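Local coordinates for PvdO (Pseudomonas aeruginosa, PDB 5HHA), which binds calcium, works in the periplasm in chromophore maturation and belongs to a family generally assigned formylglycine-generating oxidase activity, which it may or may not share, at residues Asp64-Phe73 with Asp227-Gly236; Lys147-Arg157 with Ile278-Leu286. All blocks are in the same frame, centred on the assembly; numbering follows the deposited sequence. Where two conformers were deposited one is given.

Overall arrangement
Both contacts lie within one sulfatase-modifying-factor-like domain and reach the same mixed sheet. Contact 1 lays the loop 227-236 along strand 69-73 near the surface, about 18 Å from the centre of the chain; contact 2 pairs strand 149-150 with the C-terminal strand 278-285, about 9 Å from it. Their centres are about 18 Å apart, yet they meet at the start of helix 154-162: Ser153 OG lies 2.8 Å from Gly236 O, a probable hydrogen bond, and Phe73 CE1 packs at 3.6 Å on Glu156 CG. Contact 2 is nearer the calcium site, with the Arg157 side chain about 11 Å from that of Thr187. Contact 1 is away from it.

Contact 1: Asp64-Phe73 with Asp227-Gly236; sequences DEGPLHDVTF and DHYNGAPSDG
Tyr229 lies between His69 and the backbone of Asp64, where a loop without regular structure runs along strand 69-73, which pairs antiparallel with strand 42-52 in the sheet of the FGE-sulfatase domain. CE1 of His69 sits 3.2 Å from Tyr229 CG, over one ring face, while Asp64 O lies over the opposite face; the two ring planes meet obliquely at 47°. His69 reaches there with CG between its backbone N and carbonyl carbon (chi1 64°). Both imidazole nitrogens are engaged: ND1 donates to Pro67 O, in the carbonyl plane, and NE2 shares a water with Pro233 O. Two direct backbone bonds join the segments. Tyr229 N gives to Gly66 O at 2.9 Å, and Thr72 N to Ser234 O at 2.8 Å, each donor above the carbonyl plane. A type II turn, closed by Ala232 N to Tyr229 O, follows the first of these. Another water links Asp70 O with Ser234 OG; a third lies within hydrogen-bonding distance of both Asp64 OD2 and Asp227 OD1, and probably eases their closeness. Strand 42-52 satisfies two more side chains: Asp70 OD1 bonds Thr51 OG1 and Thr72 OG1 bonds Ser49 OG. Gly236 CA lies 3.5 Å from Phe73 CE1.

Contact 2: Lys147-Arg157 with Ile278-Leu286; sequences KRYRMLSEAER and IGFRVAREL
A salt-bridge network of Arg148, Arg150, Glu156 and Glu285 spans this contact, Glu285 dividing its carboxylate between two arginines in the Arg148 conformer given. There Arg148 NE meets Glu285 OE1 at 2.8 Å on the anti side, tilted out of the carboxylate plane; Arg150 NE reaches Glu285 OE2 at 2.9 Å, nearly along the C-O bond, with guanidinium and carboxylate planes 29° apart. Extended from CG to NE, Arg150 also grips Glu156 end-on, NH1 to OE1 and NH2 to OE2, and NH1 donates to Met151 O as well, while the methyl of Ala283 lies over one guanidinium face. These bonds would fix the rotation of that group. The backbones form an antiparallel ladder of the domain's mixed sheet: Arg150 and Ala283 form the hydrogen-bonded pair, Ala283 N to Arg150 O being 2.8 Å, and Tyr149 and Arg284 the non-hydrogen-bonded one. Arg284 CB makes a CH-pi contact 4.0 Å from the Tyr149 ring centroid, and Lys147 CG lies over the Arg284 guanidinium; Asp35 OD2 hydrogen-bonds Tyr149 OH and salt-bridges Arg284 NE. Ser153 and Glu156 form a capping box: Glu156 N donates to Ser153 OG at 3.1 Å, and Ser153 N to Glu156 OE1 at 3.0 Å.

Contact 1: Asp64-Phe73 with Asp227-Gly236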
loop_
_atom_site.group_PDB
_atom_site.type_symbol
_atom_site.label_atom_id
_atom_site.label_comp_id
_atom_site.label_asym_id
_atom_site.label_seq_id
_atom_site.Cartn_x
_atom_site.Cartn_y
_atom_site.Cartn_z
ATOM N N ASP A 64 5.989 16.485 7.510
ATOM C CA ASP A 64 4.905 16.531 6.543
ATOM C C ASP A 64 3.645 15.803 6.981
ATOM O O ASP A 64 2.690 15.720 6.194
ATOM C CB ASP A 64 5.350 16.015 5.165
ATOM C CG ASP A 64 5.786 14.551 5.148
ATOM O OD1 ASP A 64 5.902 13.923 6.214
ATOM O OD2 ASP A 64 6.017 14.049 4.032
ATOM N N GLU A 65 3.596 15.312 8.221
ATOM C CA GLU A 65 2.467 14.516 8.706
ATOM C C GLU A 65 1.403 15.359 9.406
ATOM O O GLU A 65 0.569 14.848 10.130
ATOM C CB GLU A 65 2.958 13.417 9.630
ATOM C CG GLU A 65 3.857 12.417 8.902
ATOM C CD GLU A 65 4.593 11.461 9.809
ATOM O OE1 GLU A 65 4.070 11.116 10.876
ATOM O OE2 GLU A 65 5.680 10.984 9.451
ATOM N N GLY A 66 1.410 16.656 9.153
ATOM C CA GLY A 66 0.400 17.537 9.707
ATOM C C GLY A 66 -0.035 18.563 8.700
ATOM O O GLY A 66 0.617 18.773 7.678
ATOM N N PRO A 67 -1.120 19.267 9.033
ATOM C CA PRO A 67 -1.867 19.114 10.291
ATOM C C PRO A 67 -2.731 17.865 10.341
ATOM O O PRO A 67 -3.207 17.357 9.308
ATOM C CB PRO A 67 -2.766 20.356 10.328
ATOM C CG PRO A 67 -2.869 20.759 8.900
ATOM C CD PRO A 67 -1.535 20.452 8.280
ATOM N N LEU A 68 -2.972 17.388 11.540
ATOM C CA LEU A 68 -4.018 16.420 11.778
ATOM C C LEU A 68 -5.287 16.979 11.183
ATOM O O LEU A 68 -5.595 18.172 11.365
ATOM C CB LEU A 68 -4.198 16.226 13.267
ATOM C CG LEU A 68 -3.082 15.475 13.974
ATOM C CD1 LEU A 68 -3.109 15.749 15.466
ATOM C CD2 LEU A 68 -3.247 13.994 13.679
ATOM N N HIS A 69 -6.051 16.155 10.485
ATOM C CA HIS A 69 -7.275 16.656 9.842
ATOM C C HIS A 69 -8.179 15.465 9.619
ATOM O O HIS A 69 -7.718 14.348 9.314
ATOM C CB HIS A 69 -6.955 17.391 8.525
ATOM C CG HIS A 69 -6.350 16.502 7.478
ATOM N ND1 HIS A 69 -5.076 15.983 7.589
ATOM C CD2 HIS A 69 -6.880 15.968 6.350
ATOM C CE1 HIS A 69 -4.832 15.200 6.553
ATOM N NE2 HIS A 69 -5.911 15.173 5.786
ATOM N N ASP A 70 -9.489 15.656 9.760
ATOM C CA ASP A 70 -10.414 14.547 9.680
ATOM C C ASP A 70 -10.904 14.389 8.242
ATOM O O ASP A 70 -11.171 15.357 7.545
ATOM C CB ASP A 70 -11.588 14.750 10.625
ATOM C CG ASP A 70 -11.207 14.543 12.073
ATOM O OD1 ASP A 70 -10.014 14.436 12.394
ATOM O OD2 ASP A 70 -12.117 14.574 12.924
ATOM N N VAL A 71 -10.945 13.146 7.798
ATOM C CA VAL A 71 -11.335 12.788 6.439
ATOM C C VAL A 71 -12.532 11.858 6.514
ATOM O O VAL A 71 -12.598 10.972 7.360
ATOM C CB VAL A 71 -10.162 12.100 5.703
ATOM C CG1 VAL A 71 -10.561 11.640 4.320
ATOM C CG2 VAL A 71 -9.002 13.015 5.637
ATOM N N THR A 72 -13.475 12.093 5.606
ATOM C CA THR A 72 -14.742 11.371 5.577
ATOM C C THR A 72 -14.916 10.533 4.329
ATOM O O THR A 72 -14.693 11.012 3.227
ATOM C CB THR A 72 -15.910 12.389 5.651
ATOM O OG1 THR A 72 -15.831 13.090 6.899
ATOM C CG2 THR A 72 -17.270 11.726 5.505
ATOM N N PHE A 73 -15.279 9.272 4.526
ATOM C CA PHE A 73 -15.645 8.349 3.453
ATOM C C PHE A 73 -17.147 8.146 3.555
ATOM O O PHE A 73 -17.633 7.497 4.466
ATOM C CB PHE A 73 -14.906 7.006 3.576
ATOM C CG PHE A 73 -13.436 7.163 3.599
ATOM C CD1 PHE A 73 -12.737 7.309 2.444
ATOM C CD2 PHE A 73 -12.763 7.238 4.805
ATOM C CE1 PHE A 73 -11.362 7.499 2.467
ATOM C CE2 PHE A 73 -11.378 7.417 4.833
ATOM C CZ PHE A 73 -10.699 7.560 3.655
ATOM N N ASP A 227 3.902 18.516 0.690
ATOM C CA ASP A 227 4.817 18.488 1.820
ATOM C C ASP A 227 4.136 18.738 3.184
ATOM O O ASP A 227 4.812 19.081 4.173
ATOM C CB ASP A 227 5.877 19.569 1.551
ATOM C CG ASP A 227 7.104 19.417 2.390
ATOM O OD1 ASP A 227 7.476 18.277 2.761
ATOM O OD2 ASP A 227 7.733 20.466 2.642
ATOM N N HIS A 228 2.830 18.521 3.249
ATOM C CA HIS A 228 2.009 18.898 4.393
ATOM C C HIS A 228 0.585 18.511 4.034
ATOM O O HIS A 228 0.328 17.973 2.948
ATOM C CB HIS A 228 2.122 20.414 4.579
ATOM C CG HIS A 228 1.673 21.145 3.366
ATOM N ND1 HIS A 228 2.538 21.647 2.413
ATOM C CD2 HIS A 228 0.428 21.349 2.885
ATOM C CE1 HIS A 228 1.835 22.165 1.418
ATOM N NE2 HIS A 228 0.554 21.986 1.678
ATOM N N TYR A 229 -0.349 18.818 4.922
ATOM C CA TYR A 229 -1.771 18.593 4.662
ATOM C C TYR A 229 -2.612 19.896 4.603
ATOM O O TYR A 229 -3.823 19.844 4.746
ATOM C CB TYR A 229 -2.363 17.687 5.727
ATOM C CG TYR A 229 -1.895 16.244 5.649
ATOM C CD1 TYR A 229 -2.068 15.474 4.483
ATOM C CD2 TYR A 229 -1.340 15.621 6.760
ATOM C CE1 TYR A 229 -1.692 14.140 4.435
ATOM C CE2 TYR A 229 -0.974 14.275 6.713
ATOM C CZ TYR A 229 -1.161 13.542 5.559
ATOM O OH TYR A 229 -0.803 12.210 5.508
ATOM N N ASN A 230 -1.958 21.037 4.448
ATOM C CA ASN A 230 -2.687 22.298 4.299
ATOM C C ASN A 230 -3.425 22.323 2.973
ATOM O O ASN A 230 -2.818 22.295 1.924
ATOM C CB ASN A 230 -1.734 23.476 4.447
ATOM C CG ASN A 230 -1.053 23.489 5.803
ATOM O OD1 ASN A 230 -1.701 23.393 6.834
ATOM N ND2 ASN A 230 0.259 23.563 5.794
ATOM N N GLY A 231 -4.751 22.321 3.043
ATOM C CA GLY A 231 -5.573 22.285 1.844
ATOM C C GLY A 231 -5.888 20.884 1.357
ATOM O O GLY A 231 -6.435 20.719 0.263
ATOM N N ALA A 232 -5.568 19.864 2.163
ATOM C CA ALA A 232 -5.789 18.475 1.759
ATOM C C ALA A 232 -7.278 18.208 1.595
ATOM O O ALA A 232 -8.107 18.756 2.347
ATOM C CB ALA A 232 -5.217 17.545 2.802
ATOM N N PRO A 233 -7.642 17.307 0.683
ATOM C CA PRO A 233 -9.058 16.971 0.555
ATOM C C PRO A 233 -9.584 16.210 1.761
ATOM O O PRO A 233 -8.871 15.414 2.386
ATOM C CB PRO A 233 -9.100 16.110 -0.710
ATOM C CG PRO A 233 -7.723 15.538 -0.811
ATOM C CD PRO A 233 -6.809 16.574 -0.288
ATOM N N SER A 234 -10.865 16.403 2.062
ATOM C CA SER A 234 -11.505 15.865 3.256
ATOM C C SER A 234 -12.546 14.795 2.981
ATOM O O SER A 234 -13.202 14.330 3.912
ATOM C CB SER A 234 -12.159 17.012 4.056
ATOM O OG SER A 234 -11.194 17.977 4.452
ATOM N N ASP A 235 -12.685 14.393 1.711
ATOM C CA ASP A 235 -13.757 13.499 1.281
ATOM C C ASP A 235 -13.257 12.126 0.827
ATOM O O ASP A 235 -14.027 11.320 0.285
ATOM C CB ASP A 235 -14.586 14.138 0.158
ATOM C CG ASP A 235 -13.759 14.478 -1.055
ATOM O OD1 ASP A 235 -12.541 14.182 -1.053
ATOM O OD2 ASP A 235 -14.314 15.019 -2.035
ATOM N N GLY A 236 -11.982 11.820 1.110
ATOM C CA GLY A 236 -11.365 10.553 0.731
ATOM C C GLY A 236 -10.798 10.524 -0.674
ATOM O O GLY A 236 -10.191 9.519 -1.081
HETATM O O HOH W 1 7.257 15.579 2.086
HETATM O O HOH W 2 -6.547 14.308 3.331
HETATM O O HOH W 3 -9.990 17.707 6.813
#

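Contact 2: Lys147-Arg157 with Ile278-Leu286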
loop_
_atom_site.group_PDB
_atom_site.type_symbol
_atom_site.label_atom_id
_atom_site.label_comp_id
_atom_site.label_asym_id
_atom_site.label_seq_id
_atom_site.Cartn_x
_atom_site.Cartn_y
_atom_site.Cartn_z
ATOM N N LYS A 147 -16.201 -4.258 -13.249
ATOM C CA LYS A 147 -16.252 -3.476 -12.023
ATOM C C LYS A 147 -15.277 -2.317 -12.133
ATOM O O LYS A 147 -14.471 -2.240 -13.062
ATOM C CB LYS A 147 -15.927 -4.351 -10.812
ATOM C CG LYS A 147 -16.695 -5.669 -10.772
ATOM C CD LYS A 147 -18.195 -5.410 -10.643
ATOM C CE LYS A 147 -18.993 -6.696 -10.536
ATOM N NZ LYS A 147 -20.431 -6.396 -10.302
ATOM N N ARG A 148 -15.359 -1.388 -11.192
ATOM C CA ARG A 148 -14.532 -0.187 -11.225
ATOM C C ARG A 148 -13.346 -0.306 -10.269
ATOM O O ARG A 148 -13.462 -0.000 -9.090
ATOM C CB ARG A 148 -15.383 1.049 -10.901
ATOM C CG ARG A 148 -16.604 1.166 -11.818
ATOM C CD ARG A 148 -17.318 2.509 -11.706
ATOM N NE ARG A 148 -17.707 2.836 -10.337
ATOM C CZ ARG A 148 -18.913 2.629 -9.812
ATOM N NH1 ARG A 148 -19.882 2.084 -10.537
ATOM N NH2 ARG A 148 -19.148 2.976 -8.552
ATOM N N TYR A 149 -12.216 -0.773 -10.799
ATOM C CA TYR A 149 -10.967 -0.848 -10.044
ATOM C C TYR A 149 -10.113 0.382 -10.317
ATOM O O TYR A 149 -10.168 0.993 -11.377
ATOM C CB TYR A 149 -10.178 -2.113 -10.397
ATOM C CG TYR A 149 -10.701 -3.358 -9.740
ATOM C CD1 TYR A 149 -11.705 -4.127 -10.345
ATOM C CD2 TYR A 149 -10.208 -3.796 -8.517
ATOM C CE1 TYR A 149 -12.195 -5.257 -9.739
ATOM C CE2 TYR A 149 -10.692 -4.941 -7.907
ATOM C CZ TYR A 149 -11.682 -5.672 -8.525
ATOM O OH TYR A 149 -12.135 -6.790 -7.884
ATOM N N ARG A 150 -9.294 0.760 -9.335
ATOM C CA ARG A 150 -8.494 1.965 -9.416
ATOM C C ARG A 150 -7.402 1.925 -8.345
ATOM O O ARG A 150 -7.431 1.079 -7.474
ATOM C CB ARG A 150 -9.372 3.204 -9.204
ATOM C CG ARG A 150 -10.104 3.170 -7.899
ATOM C CD ARG A 150 -10.738 4.516 -7.582
ATOM N NE ARG A 150 -11.644 4.441 -6.440
ATOM C CZ ARG A 150 -11.270 4.475 -5.166
ATOM N NH1 ARG A 150 -9.997 4.626 -4.835
ATOM N NH2 ARG A 150 -12.179 4.411 -4.207
ATOM N N MET A 151 -6.492 2.893 -8.394
ATOM C CA MET A 151 -5.556 3.108 -7.285
ATOM C C MET A 151 -6.288 3.540 -6.024
ATOM O O MET A 151 -7.328 4.219 -6.111
ATOM C CB MET A 151 -4.569 4.215 -7.647
ATOM C CG MET A 151 -3.687 3.877 -8.831
ATOM S SD MET A 151 -2.450 5.156 -9.151
ATOM C CE MET A 151 -1.248 4.593 -8.029
ATOM N N LEU A 152 -5.699 3.251 -4.861
ATOM C CA LEU A 152 -6.104 3.887 -3.615
ATOM C C LEU A 152 -5.665 5.343 -3.606
ATOM O O LEU A 152 -4.650 5.712 -4.175
ATOM C CB LEU A 152 -5.414 3.202 -2.433
ATOM C CG LEU A 152 -6.077 1.936 -1.936
ATOM C CD1 LEU A 152 -5.986 0.831 -2.947
ATOM C CD2 LEU A 152 -5.432 1.527 -0.647
ATOM N N SER A 153 -6.435 6.176 -2.909
ATOM C CA SER A 153 -5.960 7.479 -2.511
ATOM C C SER A 153 -5.117 7.345 -1.238
ATOM O O SER A 153 -5.209 6.359 -0.502
ATOM C CB SER A 153 -7.103 8.465 -2.283
ATOM O OG SER A 153 -7.779 8.132 -1.088
ATOM N N GLU A 154 -4.317 8.364 -0.971
ATOM C CA GLU A 154 -3.480 8.368 0.229
ATOM C C GLU A 154 -4.347 8.265 1.476
ATOM O O GLU A 154 -4.024 7.557 2.430
ATOM C CB GLU A 154 -2.605 9.615 0.276
ATOM C CG GLU A 154 -1.550 9.537 1.372
ATOM C CD GLU A 154 -0.606 10.710 1.489
ATOM O OE1 GLU A 154 -0.801 11.734 0.810
ATOM O OE2 GLU A 154 0.377 10.553 2.255
ATOM N N ALA A 155 -5.458 8.996 1.478
ATOM C CA ALA A 155 -6.364 8.951 2.622
ATOM C C ALA A 155 -6.953 7.558 2.831
ATOM O O ALA A 155 -7.053 7.057 3.957
ATOM C CB ALA A 155 -7.477 9.967 2.419
ATOM N N GLU A 156 -7.367 6.899 1.744
ATOM C CA GLU A 156 -7.886 5.532 1.842
ATOM C C GLU A 156 -6.838 4.594 2.417
ATOM O O GLU A 156 -7.134 3.720 3.213
ATOM C CB GLU A 156 -8.323 5.003 0.473
ATOM C CG GLU A 156 -9.609 5.618 -0.038
ATOM C CD GLU A 156 -9.902 5.313 -1.495
ATOM O OE1 GLU A 156 -9.017 4.842 -2.229
ATOM O OE2 GLU A 156 -11.058 5.580 -1.901
ATOM N N ARG A 157 -5.591 4.790 1.997
ATOM C CA ARG A 157 -4.517 3.927 2.451
ATOM C C ARG A 157 -4.285 4.109 3.962
ATOM O O ARG A 157 -4.190 3.123 4.709
ATOM C CB ARG A 157 -3.255 4.154 1.622
ATOM C CG ARG A 157 -2.311 2.957 1.525
ATOM C CD ARG A 157 -1.554 2.649 2.811
ATOM N NE ARG A 157 -0.620 1.544 2.598
ATOM C CZ ARG A 157 0.182 1.053 3.532
ATOM N NH1 ARG A 157 0.297 1.662 4.699
ATOM N NH2 ARG A 157 0.888 -0.031 3.277
ATOM N N ILE A 278 8.657 -1.245 -4.023
ATOM C CA ILE A 278 7.363 -0.590 -4.220
ATOM C C ILE A 278 6.427 -1.522 -4.958
ATOM O O ILE A 278 6.715 -1.937 -6.092
ATOM C CB ILE A 278 7.432 0.763 -5.024
ATOM C CG1 ILE A 278 8.537 1.677 -4.509
ATOM C CG2 ILE A 278 6.079 1.438 -4.944
ATOM C CD1 ILE A 278 8.754 2.893 -5.404
ATOM N N GLY A 279 5.320 -1.848 -4.309
ATOM C CA GLY A 279 4.226 -2.603 -4.903
ATOM C C GLY A 279 2.964 -1.739 -4.879
ATOM O O GLY A 279 3.042 -0.516 -5.036
ATOM N N PHE A 280 1.801 -2.364 -4.667
ATOM C CA PHE A 280 0.553 -1.606 -4.752
ATOM C C PHE A 280 -0.616 -2.416 -4.302
ATOM O O PHE A 280 -0.579 -3.648 -4.333
ATOM C CB PHE A 280 0.290 -1.096 -6.169
ATOM C CG PHE A 280 0.067 -2.194 -7.192
ATOM C CD1 PHE A 280 1.137 -2.895 -7.744
ATOM C CD2 PHE A 280 -1.214 -2.491 -7.649
ATOM C CE1 PHE A 280 0.932 -3.857 -8.708
ATOM C CE2 PHE A 280 -1.424 -3.466 -8.610
ATOM C CZ PHE A 280 -0.351 -4.136 -9.149
ATOM N N ARG A 281 -1.658 -1.719 -3.865
ATOM C CA ARG A 281 -2.985 -2.294 -3.712
ATOM C C ARG A 281 -3.879 -1.698 -4.806
ATOM O O ARG A 281 -3.534 -0.718 -5.458
ATOM C CB ARG A 281 -3.563 -1.970 -2.333
ATOM C CG ARG A 281 -2.807 -2.585 -1.207
ATOM C CD ARG A 281 -3.389 -2.212 0.152
ATOM N NE ARG A 281 -2.399 -2.503 1.154
ATOM C CZ ARG A 281 -2.328 -3.616 1.879
ATOM N NH1 ARG A 281 -3.301 -4.522 1.875
ATOM N NH2 ARG A 281 -1.274 -3.811 2.655
ATOM N N VAL A 282 -5.057 -2.310 -4.971
ATOM C CA VAL A 282 -6.112 -1.720 -5.758
ATOM C C VAL A 282 -7.346 -1.555 -4.893
ATOM O O VAL A 282 -7.552 -2.247 -3.892
ATOM C CB VAL A 282 -6.457 -2.561 -7.028
ATOM C CG1 VAL A 282 -5.308 -2.560 -8.024
ATOM C CG2 VAL A 282 -6.857 -3.997 -6.687
ATOM N N ALA A 283 -8.189 -0.634 -5.346
ATOM C CA ALA A 283 -9.477 -0.369 -4.712
ATOM C C ALA A 283 -10.585 -0.640 -5.717
ATOM O O ALA A 283 -10.353 -0.574 -6.922
ATOM C CB ALA A 283 -9.551 1.071 -4.225
ATOM N N ARG A 284 -11.786 -0.863 -5.195
ATOM C CA ARG A 284 -12.937 -1.198 -6.026
ATOM C C ARG A 284 -14.169 -0.520 -5.451
ATOM O O ARG A 284 -14.450 -0.653 -4.260
ATOM C CB ARG A 284 -13.093 -2.722 -6.078
ATOM C CG ARG A 284 -14.514 -3.270 -6.107
ATOM C CD ARG A 284 -14.835 -3.897 -7.429
ATOM N NE ARG A 284 -15.542 -5.189 -7.352
ATOM C CZ ARG A 284 -16.821 -5.343 -7.002
ATOM N NH1 ARG A 284 -17.545 -4.311 -6.617
ATOM N NH2 ARG A 284 -17.353 -6.544 -7.017
ATOM N N GLU A 285 -14.915 0.188 -6.287
ATOM C CA GLU A 285 -16.167 0.782 -5.829
ATOM C C GLU A 285 -17.187 -0.333 -5.664
ATOM O O GLU A 285 -17.151 -1.339 -6.365
ATOM C CB GLU A 285 -16.635 1.864 -6.801
ATOM C CG GLU A 285 -16.156 3.266 -6.383
ATOM C CD GLU A 285 -15.513 4.062 -7.510
ATOM O OE1 GLU A 285 -16.163 4.275 -8.549
ATOM O OE2 GLU A 285 -14.357 4.503 -7.349
ATOM N N LEU A 286 -18.088 -0.165 -4.701
ATOM C CA LEU A 286 -19.085 -1.192 -4.433
ATOM C C LEU A 286 -20.402 -0.890 -5.139
ATOM O O LEU A 286 -20.672 0.251 -5.509
ATOM C CB LEU A 286 -19.270 -1.353 -2.924
ATOM C CG LEU A 286 -17.988 -1.936 -2.332
ATOM C CD1 LEU A 286 -18.001 -1.933 -0.810
ATOM C CD2 LEU A 286 -17.781 -3.331 -2.841
ATOM O OXT LEU A 286 -21.203 -1.797 -5.380
HETATM O O HOH W 4 -20.414 -6.853 -7.087
HETATM O O HOH W 5 -17.379 -1.550 -9.117
HETATM O O HOH W 6 -3.026 2.091 -5.357
#